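Local coordinates for protein NDP-N-acetyl-D-galactosaminuronic acid dehydrogenase (Methanosarcina mazei Go1, PDB 3G79) that probably oxidises UDP-N-acetyl-D-mannosamine to UDP-N-acetyl-D-mannosaminouronate, using two molecules of NAD+ for each sugar, at residues V144-I149 / E212-V217. Numbering follows the deposited sequence.
Sequences VLESTI and ELYSPV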
loop_
_atom_site.group_PDB
_atom_site.type_symbol
_atom_site.label_atom_id
_atom_site.label_comp_id
_atom_site.label_asym_id
_atom_site.label_seq_id
_atom_site.Cartn_x
_atom_site.Cartn_y
_atom_site.Cartn_z
ATOM N N VAL A 144 17.563 -2.880 -27.921
ATOM C CA VAL A 144 16.618 -2.817 -26.814
ATOM C C VAL A 144 16.076 -4.185 -26.386
ATOM O O VAL A 144 15.481 -4.910 -27.179
ATOM C CB VAL A 144 15.383 -1.913 -27.114
ATOM C CG1 VAL A 144 14.608 -1.640 -25.818
ATOM C CG2 VAL A 144 15.815 -0.604 -27.695
ATOM N N LEU A 145 16.251 -4.499 -25.105
ATOM C CA LEU A 145 15.538 -5.614 -24.513
ATOM C C LEU A 145 14.097 -5.227 -24.178
ATOM O O LEU A 145 13.856 -4.416 -23.255
ATOM C CB LEU A 145 16.251 -6.118 -23.262
ATOM C CG LEU A 145 17.684 -6.677 -23.359
ATOM C CD1 LEU A 145 17.977 -7.680 -22.255
ATOM C CD2 LEU A 145 17.891 -7.360 -24.664
ATOM N N GLU A 146 13.161 -5.834 -24.924
ATOM C CA GLU A 146 11.732 -5.723 -24.645
ATOM C C GLU A 146 11.164 -6.907 -23.842
ATOM O O GLU A 146 10.156 -6.744 -23.172
ATOM C CB GLU A 146 10.909 -5.514 -25.933
ATOM C CG GLU A 146 11.070 -4.153 -26.582
ATOM C CD GLU A 146 10.242 -3.987 -27.871
ATOM O OE1 GLU A 146 10.037 -4.989 -28.603
ATOM O OE2 GLU A 146 9.803 -2.854 -28.156
ATOM N N SER A 147 11.802 -8.082 -23.897
ATOM C CA SER A 147 11.364 -9.274 -23.116
ATOM C C SER A 147 11.487 -9.016 -21.600
ATOM O O SER A 147 12.386 -8.327 -21.138
ATOM C CB SER A 147 12.179 -10.525 -23.475
ATOM O OG SER A 147 12.304 -10.733 -24.888
ATOM N N THR A 148 10.567 -9.579 -20.823
ATOM C CA THR A 148 10.595 -9.468 -19.363
ATOM C C THR A 148 11.863 -10.137 -18.811
ATOM O O THR A 148 12.074 -11.316 -19.020
ATOM C CB THR A 148 9.305 -10.113 -18.781
ATOM O OG1 THR A 148 8.152 -9.361 -19.200
ATOM C CG2 THR A 148 9.367 -10.212 -17.250
ATOM N N ILE A 149 12.728 -9.371 -18.158
ATOM C CA ILE A 149 13.994 -9.914 -17.643
ATOM C C ILE A 149 14.113 -9.662 -16.154
ATOM O O ILE A 149 13.261 -8.980 -15.589
ATOM C CB ILE A 149 15.224 -9.394 -18.401
ATOM C CG1 ILE A 149 15.194 -7.857 -18.490
ATOM C CG2 ILE A 149 15.307 -10.081 -19.798
ATOM C CD1 ILE A 149 16.386 -7.196 -19.283
ATOM N N GLU A 212 13.528 8.057 -28.268
ATOM C CA GLU A 212 13.245 8.359 -29.672
ATOM C C GLU A 212 12.599 7.188 -30.419
ATOM O O GLU A 212 11.800 7.391 -31.361
ATOM C CB GLU A 212 14.524 8.769 -30.393
ATOM C CG GLU A 212 15.325 9.861 -29.685
ATOM C CD GLU A 212 16.656 10.171 -30.372
ATOM O OE1 GLU A 212 16.914 9.677 -31.502
ATOM O OE2 GLU A 212 17.465 10.905 -29.754
ATOM N N LEU A 213 12.947 5.970 -29.999
ATOM C CA LEU A 213 12.447 4.778 -30.646
ATOM C C LEU A 213 11.006 4.604 -30.243
ATOM O O LEU A 213 10.192 4.193 -31.040
ATOM C CB LEU A 213 13.280 3.555 -30.239
ATOM C CG LEU A 213 12.880 2.222 -30.813
ATOM C CD1 LEU A 213 12.853 2.286 -32.342
ATOM C CD2 LEU A 213 13.792 1.076 -30.298
ATOM N N TYR A 214 10.683 4.951 -29.002
ATOM C CA TYR A 214 9.320 4.681 -28.493
ATOM C C TYR A 214 8.298 5.831 -28.460
ATOM O O TYR A 214 7.114 5.563 -28.382
ATOM C CB TYR A 214 9.370 3.970 -27.124
ATOM C CG TYR A 214 9.971 2.579 -27.224
ATOM C CD1 TYR A 214 9.200 1.486 -27.675
ATOM C CD2 TYR A 214 11.293 2.346 -26.885
ATOM C CE1 TYR A 214 9.749 0.212 -27.787
ATOM C CE2 TYR A 214 11.835 1.064 -26.995
ATOM C CZ TYR A 214 11.060 0.008 -27.445
ATOM O OH TYR A 214 11.628 -1.269 -27.582
ATOM N N SER A 215 8.731 7.079 -28.488
ATOM C CA SER A 215 7.786 8.198 -28.464
ATOM C C SER A 215 6.789 8.148 -29.630
ATOM O O SER A 215 5.606 8.387 -29.408
ATOM C CB SER A 215 8.498 9.565 -28.407
ATOM O OG SER A 215 8.872 9.885 -27.068
ATOM N N PRO A 216 7.237 7.803 -30.862
ATOM C CA PRO A 216 6.271 7.916 -31.957
ATOM C C PRO A 216 5.107 6.916 -31.991
ATOM O O PRO A 216 4.117 7.178 -32.656
ATOM C CB PRO A 216 7.132 7.798 -33.214
ATOM C CG PRO A 216 8.459 8.236 -32.786
ATOM C CD PRO A 216 8.612 7.751 -31.368
ATOM N N VAL A 217 5.186 5.790 -31.310
ATOM C CA VAL A 217 4.026 4.885 -31.308
ATOM C C VAL A 217 3.084 5.177 -30.139
ATOM O O VAL A 217 1.948 4.703 -30.099
ATOM C CB VAL A 217 4.458 3.387 -31.287
ATOM C CG1 VAL A 217 5.620 3.138 -32.278
ATOM C CG2 VAL A 217 4.852 2.944 -29.882
#
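Tyr214, on helix 204-214, reaches to Val144, near the C-terminal end of strand 142-145, and to Glu146, just beyond it. The strand belongs to the Rossmann-type sheet of the NAD-binding domain, and the helix packs over one side of that sheet. The tight part of the contact lies around the phenol end of Tyr214. Tyr214 OH donates a very short hydrogen bond to Glu146 OE2, 2.5 Å long. Glu146 OE2 lies at the ring edge, in the ring plane, 3.1 Å from Tyr214 CE1. The carboxylate is turned 41° from the ring. Beyond CG the Glu146 chain is extended (chi2 180°), which carries the carboxylate out from the end of the strand to the phenol. Arg197 NH2 forms a salt bridge with the same OE2, so one carboxylate oxygen has both a phenol and a guanidinium partner. This pairing would probably keep Glu146 ionised. Val144 CG1, anti to the backbone N (chi1 -167°), packs against the same phenol, 3.5 Å from Tyr214 OH and 4.0 Å from Tyr214 CE2. Thr106, on the adjacent strand 104-107, touches both Val144 and Glu146.

Glu146 is partly exposed and is the more solvent-facing member, although its OE2 is tightly held. The side between Val144 and Leu213 is sparse but buried. Leu213 CG lies over one face of the Tyr214 ring, offset toward its rim. Phe37 of helix 30-39 touches both Leu213 and Glu146. A single methyl pair joins valine and leucine here: Val144 CG2 lies 3.7 Å from Leu213 CD2.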